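Local coordinates for protein mevalonate diphosphate decarboxylase (Legionella pneumophila, PDB 3LTO) that probably catalyses the ATP-dependent decarboxylation of mevalonate 5-diphosphate to isopentenyl diphosphate, a step in isoprenoid lipid biosynthesis, at residues E56-P61 and L94-N99; H2-A7 and L40-L45. All blocks are in the same frame, centred on the assembly; numbering follows the deposited sequence.

Interaction 1: residues E56-P61 and L94-N99; sequences EPLTIP and LIQSSN
Glu56 and Leu58 bind the strand 94-99 through their backbone amides, two residues apart on a chain running roughly the same way as the strand, 30° off its direction. Glu56 N donates to Ile95 O at 2.7 Å, and Leu58 N reaches Ser97 O at 2.8 Å. Between them, the CA-H of Gln96 faces Glu56 O. This is the tight part of the contact. Pro57, which has no N-H to offer, rests its CB 4.0 Å from Ser97 OG, and that hydroxyl bonds to Trp55 NE1. On the other side of the extended chain, Leu58 CD1 packs 3.6 Å from Gln96 CB, with Leu58 CG anti to its carbonyl carbon (chi1 -56°). The side chains of Glu56 and Gln96, both partly exposed, run side by side in the same direction, with carboxylate and amide planes turned 42° against each other. Ile95 and Ser97 instead meet Phe76 of the helix 71-87.

Beyond Leu58 the chains separate and the contact becomes loose. A water takes over there, donating to Leu58 O at 3.0 Å and accepting from Asn99 N at 3.1 Å, so it bridges two backbone groups that do not bond directly. Ile60, exposed to solvent, sets its CG1 3.3 Å from Asn99 O. The pairing is that of a short parallel edge strand, 54-55, whose bonding to the strand 93-99 carries on into the following loop, at the margin of the mixed sheet in the N-terminal GHMP-type domain.

Interaction 2: residues H2-A7 and L40-L45; sequences HWFAQA and LSSVKL
An antiparallel strand pair in the mixed sheet of the N-terminal domain joins Trp3, Ala5 and Ala7 to Leu45, Val43 and Ser41. These are the hydrogen-bonded pairs, each closed by two backbone bonds: Ala5 N donates to Val43 O at 3.1 Å, for example, and Val43 N returns a bond to Ala5 O at 2.9 Å. The short axes lie 4.6 Å apart and 169° from parallel. The side chains of these three pairs face the helix 110-129, where Ala5 meets Cys120, Ala7 meets Ala115 and Val43 meets Ala116. Trp3 brings its ring edge, at CE3, to 3.4 Å from Leu45 O, while its NE1 bonds to Glu127.

Phe4, Gln6, Ser42 and Lys44 occupy the more open face. Phe4 CG is anti to the backbone N (chi1 -176°), and the Phe4 and Lys44 side chains cross at about a right angle; Lys44 CB lies at the ring edge, in its plane, while Phe4 CZ, at the far end of the ring, sits 3.5 Å from Ser42 CB. Lys44 itself is fully extended and carries its CE to 3.5 Å from His2 CD2. At the other end of this face the Gln6 amide grips the neighbouring hydroxyl: NE2 donates to Ser42 OG at 2.6 Å, with the oxygen only 5° out of the amide plane.

How the interactions relate
From the N terminus, the strand 2-12 is laid down first, and interaction 2 closes the first loop when the chain returns antiparallel along 40-45; the 32 residues between hold no helix. Only then does interaction 1 open, at 56-61, closing after the helix 71-87 has carried the chain over to the strand 93-99. The two are thus in series, neither nested nor crossed. Their centres lie about 9 Å apart, on the neighbouring strands 31-47 and 93-99, where Ser98 O probably accepts from Ser42 N. Together they join the N-terminal strand to the loop at the sheet's margin.

Interaction 1: residues E56-P61 and L94-N99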
ATOM      1  N   GLU A  56     -10.727  25.006 -19.251  1.00  7.27           N
ATOM      2  CA  GLU A  56     -11.681  26.099 -19.193  1.00  7.24           C
ATOM      3  C   GLU A  56     -12.706  25.824 -18.115  1.00  8.57           C
ATOM      4  O   GLU A  56     -13.747  25.227 -18.375  1.00 10.99           O
ATOM      5  CB  GLU A  56     -12.372  26.267 -20.542  1.00  9.46           C
ATOM      6  CG  GLU A  56     -13.481  27.305 -20.562  1.00  8.38           C
ATOM      7  CD  GLU A  56     -14.207  27.328 -21.893  1.00  8.33           C
ATOM      8  OE1 GLU A  56     -14.389  26.235 -22.469  1.00  4.54           O
ATOM      9  OE2 GLU A  56     -14.605  28.423 -22.361  1.00  7.46           O
ATOM     10  N   PRO A  57     -12.417  26.244 -16.878  1.00  9.56           N
ATOM     11  CA  PRO A  57     -13.364  26.018 -15.785  1.00 11.16           C
ATOM     12  C   PRO A  57     -14.680  26.742 -16.106  1.00 13.65           C
ATOM     13  O   PRO A  57     -14.675  27.778 -16.772  1.00 13.41           O
ATOM     14  CB  PRO A  57     -12.639  26.611 -14.580  1.00 11.04           C
ATOM     15  CG  PRO A  57     -11.871  27.758 -15.196  1.00  9.70           C
ATOM     16  CD  PRO A  57     -11.305  27.112 -16.447  1.00  8.26           C
ATOM     17  N   LEU A  58     -15.796  26.187 -15.643  1.00 14.66           N
ATOM     18  CA  LEU A  58     -17.106  26.773 -15.903  1.00 15.73           C
ATOM     19  C   LEU A  58     -17.899  26.956 -14.620  1.00 16.75           C
ATOM     20  O   LEU A  58     -17.652  26.266 -13.624  1.00 16.35           O
ATOM     21  CB  LEU A  58     -17.908  25.875 -16.854  1.00 16.26           C
ATOM     22  CG  LEU A  58     -17.315  25.499 -18.219  1.00 17.35           C
ATOM     23  CD1 LEU A  58     -18.242  24.507 -18.910  1.00 17.63           C
ATOM     24  CD2 LEU A  58     -17.125  26.746 -19.078  1.00 16.66           C
ATOM     25  N   THR A  59     -18.846  27.892 -14.648  1.00 17.25           N
ATOM     26  CA  THR A  59     -19.706  28.147 -13.497  1.00 19.77           C
ATOM     27  C   THR A  59     -20.829  27.116 -13.511  1.00 21.30           C
ATOM     28  O   THR A  59     -21.035  26.418 -14.509  1.00 20.45           O
ATOM     29  CB  THR A  59     -20.341  29.548 -13.549  1.00 19.37           C
ATOM     30  OG1 THR A  59     -21.157  29.659 -14.723  1.00 20.82           O
ATOM     31  CG2 THR A  59     -19.267  30.616 -13.561  1.00 18.51           C
ATOM     32  N   ILE A  60     -21.564  27.027 -12.410  1.00 25.13           N
ATOM     33  CA  ILE A  60     -22.650  26.059 -12.315  1.00 28.97           C
ATOM     34  C   ILE A  60     -23.604  26.155 -13.511  1.00 30.17           C
ATOM     35  O   ILE A  60     -23.975  25.136 -14.099  1.00 32.64           O
ATOM     36  CB  ILE A  60     -23.421  26.233 -10.986  1.00 29.72           C
ATOM     37  CG1 ILE A  60     -22.419  26.342  -9.827  1.00 30.47           C
ATOM     38  CG2 ILE A  60     -24.338  25.029 -10.747  1.00 31.48           C
ATOM     39  CD1 ILE A  60     -23.058  26.484  -8.454  1.00 29.83           C
ATOM     40  N   PRO A  61     -24.007  27.380 -13.895  1.00 30.29           N
ATOM     41  CA  PRO A  61     -24.914  27.544 -15.035  1.00 30.72           C
ATOM     42  C   PRO A  61     -24.346  27.025 -16.360  1.00 30.90           C
ATOM     43  O   PRO A  61     -25.104  26.653 -17.255  1.00 33.17           O
ATOM     44  CB  PRO A  61     -25.153  29.051 -15.070  1.00 30.29           C
ATOM     45  CG  PRO A  61     -25.043  29.439 -13.647  1.00 30.61           C
ATOM     46  CD  PRO A  61     -23.835  28.658 -13.184  1.00 30.14           C
ATOM     47  N   LEU A  94     -10.231  19.483 -24.501  1.00  8.73           N
ATOM     48  CA  LEU A  94     -10.717  20.727 -23.939  1.00  8.95           C
ATOM     49  C   LEU A  94     -11.297  20.223 -22.623  1.00  9.35           C
ATOM     50  O   LEU A  94     -12.127  19.320 -22.618  1.00 11.24           O
ATOM     51  CB  LEU A  94     -11.827  21.339 -24.800  1.00  8.23           C
ATOM     52  CG  LEU A  94     -12.601  22.510 -24.172  1.00 10.70           C
ATOM     53  CD1 LEU A  94     -11.658  23.647 -23.842  1.00  8.71           C
ATOM     54  CD2 LEU A  94     -13.685  22.995 -25.132  1.00  9.29           C
ATOM     55  N   ILE A  95     -10.827  20.766 -21.507  1.00 10.39           N
ATOM     56  CA  ILE A  95     -11.303  20.338 -20.197  1.00  9.48           C
ATOM     57  C   ILE A  95     -12.236  21.380 -19.602  1.00  9.79           C
ATOM     58  O   ILE A  95     -11.851  22.526 -19.408  1.00  9.65           O
ATOM     59  CB  ILE A  95     -10.127  20.144 -19.213  1.00  7.71           C
ATOM     60  CG1 ILE A  95      -9.040  19.298 -19.872  1.00  6.13           C
ATOM     61  CG2 ILE A  95     -10.622  19.478 -17.926  1.00  4.92           C
ATOM     62  CD1 ILE A  95      -7.757  19.228 -19.084  1.00  4.35           C
ATOM     63  N   GLN A  96     -13.470  20.980 -19.326  1.00 11.06           N
ATOM     64  CA  GLN A  96     -14.432  21.886 -18.724  1.00 11.38           C
ATOM     65  C   GLN A  96     -14.880  21.297 -17.389  1.00 10.92           C
ATOM     66  O   GLN A  96     -15.630  20.321 -17.336  1.00 10.06           O
ATOM     67  CB  GLN A  96     -15.619  22.103 -19.671  1.00 12.31           C
ATOM     68  CG  GLN A  96     -15.265  22.989 -20.868  1.00 11.55           C
ATOM     69  CD  GLN A  96     -16.413  23.151 -21.841  1.00 15.25           C
ATOM     70  OE1 GLN A  96     -16.487  24.143 -22.572  1.00 14.58           O
ATOM     71  NE2 GLN A  96     -17.310  22.167 -21.871  1.00 14.13           N
ATOM     72  N   SER A  97     -14.384  21.894 -16.311  1.00 11.03           N
ATOM     73  CA  SER A  97     -14.695  21.451 -14.959  1.00 11.82           C
ATOM     74  C   SER A  97     -15.709  22.383 -14.304  1.00 12.10           C
ATOM     75  O   SER A  97     -15.809  23.563 -14.659  1.00 10.23           O
ATOM     76  CB  SER A  97     -13.418  21.412 -14.120  1.00 12.42           C
ATOM     77  OG  SER A  97     -12.798  22.689 -14.100  1.00 11.59           O
ATOM     78  N   SER A  98     -16.450  21.847 -13.342  1.00 11.79           N
ATOM     79  CA  SER A  98     -17.469  22.617 -12.650  1.00 16.54           C
ATOM     80  C   SER A  98     -17.807  21.975 -11.306  1.00 18.70           C
ATOM     81  O   SER A  98     -17.474  20.812 -11.068  1.00 20.41           O
ATOM     82  CB  SER A  98     -18.722  22.683 -13.520  1.00 15.49           C
ATOM     83  OG  SER A  98     -19.735  23.425 -12.880  1.00 25.36           O
ATOM     84  N   ASN A  99     -18.457  22.737 -10.429  1.00 19.87           N
ATOM     85  CA  ASN A  99     -18.864  22.238  -9.115  1.00 21.67           C
ATOM     86  C   ASN A  99     -20.332  22.569  -8.934  1.00 22.81           C
ATOM     87  O   ASN A  99     -20.855  23.458  -9.609  1.00 22.63           O
ATOM     88  CB  ASN A  99     -18.091  22.925  -7.988  1.00 23.78           C
ATOM     89  CG  ASN A  99     -16.601  22.770  -8.121  1.00 24.95           C
ATOM     90  OD1 ASN A  99     -16.085  21.660  -8.245  1.00 27.52           O
ATOM     91  ND2 ASN A  99     -15.893  23.890  -8.090  1.00 27.02           N
TER
HETATM   92  O   HOH W   1     -18.783  25.771 -10.915  1.00 24.05           O

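Interaction 2: residues H2-A7 and L40-L45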
ATOM      1  N   HIS A   2     -17.901  13.998 -26.790  1.00 22.70           N
ATOM      2  CA  HIS A   2     -17.533  14.315 -25.407  1.00 19.54           C
ATOM      3  C   HIS A   2     -17.773  13.197 -24.391  1.00 18.56           C
ATOM      4  O   HIS A   2     -18.482  12.225 -24.653  1.00 17.71           O
ATOM      5  CB  HIS A   2     -18.285  15.559 -24.924  1.00 17.32           C
ATOM      6  CG  HIS A   2     -19.642  15.260 -24.365  1.00 18.62           C
ATOM      7  ND1 HIS A   2     -20.710  14.886 -25.153  1.00 17.85           N
ATOM      8  CD2 HIS A   2     -20.093  15.230 -23.087  1.00 18.09           C
ATOM      9  CE1 HIS A   2     -21.756  14.637 -24.387  1.00 18.56           C
ATOM     10  NE2 HIS A   2     -21.408  14.839 -23.129  1.00 18.48           N
ATOM     11  N   TRP A   3     -17.189  13.381 -23.213  1.00 16.61           N
ATOM     12  CA  TRP A   3     -17.304  12.440 -22.106  1.00 13.39           C
ATOM     13  C   TRP A   3     -17.577  13.293 -20.878  1.00 13.19           C
ATOM     14  O   TRP A   3     -17.116  14.428 -20.800  1.00 12.72           O
ATOM     15  CB  TRP A   3     -15.994  11.663 -21.949  1.00 13.51           C
ATOM     16  CG  TRP A   3     -15.677  10.820 -23.154  1.00 11.04           C
ATOM     17  CD1 TRP A   3     -16.054   9.527 -23.364  1.00 10.71           C
ATOM     18  CD2 TRP A   3     -14.956  11.225 -24.326  1.00 11.01           C
ATOM     19  NE1 TRP A   3     -15.611   9.095 -24.589  1.00 10.92           N
ATOM     20  CE2 TRP A   3     -14.933  10.118 -25.203  1.00 12.80           C
ATOM     21  CE3 TRP A   3     -14.324  12.413 -24.718  1.00 11.17           C
ATOM     22  CZ2 TRP A   3     -14.302  10.163 -26.453  1.00  8.78           C
ATOM     23  CZ3 TRP A   3     -13.693  12.457 -25.967  1.00 10.85           C
ATOM     24  CH2 TRP A   3     -13.688  11.337 -26.815  1.00  9.38           C
ATOM     25  N   PHE A   4     -18.339  12.757 -19.929  1.00 12.66           N
ATOM     26  CA  PHE A   4     -18.690  13.499 -18.721  1.00 10.54           C
ATOM     27  C   PHE A   4     -18.656  12.575 -17.505  1.00 10.18           C
ATOM     28  O   PHE A   4     -19.087  11.428 -17.582  1.00 11.11           O
ATOM     29  CB  PHE A   4     -20.095  14.085 -18.893  1.00  9.75           C
ATOM     30  CG  PHE A   4     -20.546  14.962 -17.755  1.00  9.77           C
ATOM     31  CD1 PHE A   4     -20.169  16.298 -17.690  1.00  8.28           C
ATOM     32  CD2 PHE A   4     -21.403  14.462 -16.779  1.00 12.83           C
ATOM     33  CE1 PHE A   4     -20.647  17.131 -16.669  1.00 10.92           C
ATOM     34  CE2 PHE A   4     -21.887  15.287 -15.753  1.00 12.55           C
ATOM     35  CZ  PHE A   4     -21.509  16.621 -15.701  1.00  9.82           C
ATOM     36  N   ALA A   5     -18.127  13.070 -16.391  1.00  9.35           N
ATOM     37  CA  ALA A   5     -18.070  12.289 -15.158  1.00  9.89           C
ATOM     38  C   ALA A   5     -18.134  13.220 -13.953  1.00  8.59           C
ATOM     39  O   ALA A   5     -17.838  14.411 -14.052  1.00  8.55           O
ATOM     40  CB  ALA A   5     -16.787  11.449 -15.108  1.00 10.35           C
ATOM     41  N   GLN A   6     -18.519  12.668 -12.813  1.00  9.23           N
ATOM     42  CA  GLN A   6     -18.626  13.445 -11.592  1.00  9.89           C
ATOM     43  C   GLN A   6     -18.007  12.678 -10.434  1.00  8.07           C
ATOM     44  O   GLN A   6     -17.841  11.466 -10.494  1.00  8.55           O
ATOM     45  CB  GLN A   6     -20.099  13.752 -11.293  1.00 10.22           C
ATOM     46  CG  GLN A   6     -20.793  14.519 -12.407  1.00 11.78           C
ATOM     47  CD  GLN A   6     -22.228  14.881 -12.065  1.00 12.47           C
ATOM     48  OE1 GLN A   6     -23.052  14.012 -11.801  1.00 11.78           O
ATOM     49  NE2 GLN A   6     -22.529  16.175 -12.067  1.00 11.28           N
ATOM     50  N   ALA A   7     -17.653  13.399  -9.384  1.00  8.04           N
ATOM     51  CA  ALA A   7     -17.064  12.788  -8.210  1.00  8.12           C
ATOM     52  C   ALA A   7     -17.457  13.635  -7.013  1.00  7.58           C
ATOM     53  O   ALA A   7     -17.650  14.844  -7.124  1.00  6.03           O
ATOM     54  CB  ALA A   7     -15.550  12.725  -8.342  1.00  6.43           C
ATOM     55  N   LEU A  40     -20.656  17.852  -5.481  1.00 18.03           N
ATOM     56  CA  LEU A  40     -20.032  17.201  -6.627  1.00 16.22           C
ATOM     57  C   LEU A  40     -19.235  18.109  -7.553  1.00 15.35           C
ATOM     58  O   LEU A  40     -19.558  19.278  -7.735  1.00 14.93           O
ATOM     59  CB  LEU A  40     -21.108  16.500  -7.477  1.00 15.62           C
ATOM     60  CG  LEU A  40     -21.975  15.377  -6.894  1.00 16.89           C
ATOM     61  CD1 LEU A  40     -23.167  15.116  -7.807  1.00 16.42           C
ATOM     62  CD2 LEU A  40     -21.141  14.117  -6.734  1.00 15.71           C
ATOM     63  N   SER A  41     -18.187  17.543  -8.139  1.00 13.73           N
ATOM     64  CA  SER A  41     -17.375  18.250  -9.112  1.00 13.49           C
ATOM     65  C   SER A  41     -17.673  17.503 -10.395  1.00 12.34           C
ATOM     66  O   SER A  41     -17.929  16.300 -10.367  1.00 13.55           O
ATOM     67  CB  SER A  41     -15.882  18.145  -8.784  1.00 13.72           C
ATOM     68  OG  SER A  41     -15.502  19.128  -7.840  1.00 13.47           O
ATOM     69  N   SER A  42     -17.658  18.209 -11.513  1.00 12.04           N
ATOM     70  CA  SER A  42     -17.940  17.581 -12.793  1.00 11.72           C
ATOM     71  C   SER A  42     -16.872  17.922 -13.805  1.00 10.08           C
ATOM     72  O   SER A  42     -16.317  19.013 -13.790  1.00  9.38           O
ATOM     73  CB  SER A  42     -19.302  18.037 -13.315  1.00 10.43           C
ATOM     74  OG  SER A  42     -20.339  17.566 -12.472  1.00 16.35           O
ATOM     75  N   VAL A  43     -16.580  16.974 -14.681  1.00 10.78           N
ATOM     76  CA  VAL A  43     -15.591  17.201 -15.718  1.00 10.35           C
ATOM     77  C   VAL A  43     -16.090  16.704 -17.055  1.00 10.04           C
ATOM     78  O   VAL A  43     -16.509  15.560 -17.195  1.00 11.20           O
ATOM     79  CB  VAL A  43     -14.258  16.504 -15.410  1.00  9.68           C
ATOM     80  CG1 VAL A  43     -13.320  16.637 -16.603  1.00  8.05           C
ATOM     81  CG2 VAL A  43     -13.627  17.119 -14.178  1.00  8.54           C
ATOM     82  N   LYS A  44     -16.051  17.581 -18.041  1.00 11.58           N
ATOM     83  CA  LYS A  44     -16.468  17.217 -19.378  1.00 12.66           C
ATOM     84  C   LYS A  44     -15.224  17.272 -20.245  1.00 12.37           C
ATOM     85  O   LYS A  44     -14.419  18.198 -20.139  1.00 14.02           O
ATOM     86  CB  LYS A  44     -17.521  18.202 -19.893  1.00 15.06           C
ATOM     87  CG  LYS A  44     -17.949  17.972 -21.339  1.00 16.61           C
ATOM     88  CD  LYS A  44     -19.088  18.903 -21.721  1.00 17.90           C
ATOM     89  CE  LYS A  44     -19.519  18.692 -23.168  1.00 20.03           C
ATOM     90  NZ  LYS A  44     -20.639  19.606 -23.552  1.00 22.17           N
ATOM     91  N   LEU A  45     -15.044  16.267 -21.086  1.00 12.59           N
ATOM     92  CA  LEU A  45     -13.899  16.254 -21.975  1.00 13.56           C
ATOM     93  C   LEU A  45     -14.371  16.235 -23.411  1.00 14.28           C
ATOM     94  O   LEU A  45     -15.280  15.488 -23.758  1.00 13.31           O
ATOM     95  CB  LEU A  45     -13.022  15.023 -21.727  1.00 11.79           C
ATOM     96  CG  LEU A  45     -12.227  14.985 -20.429  1.00 14.10           C
ATOM     97  CD1 LEU A  45     -11.492  13.644 -20.332  1.00 13.16           C
ATOM     98  CD2 LEU A  45     -11.239  16.153 -20.402  1.00  9.84           C
TER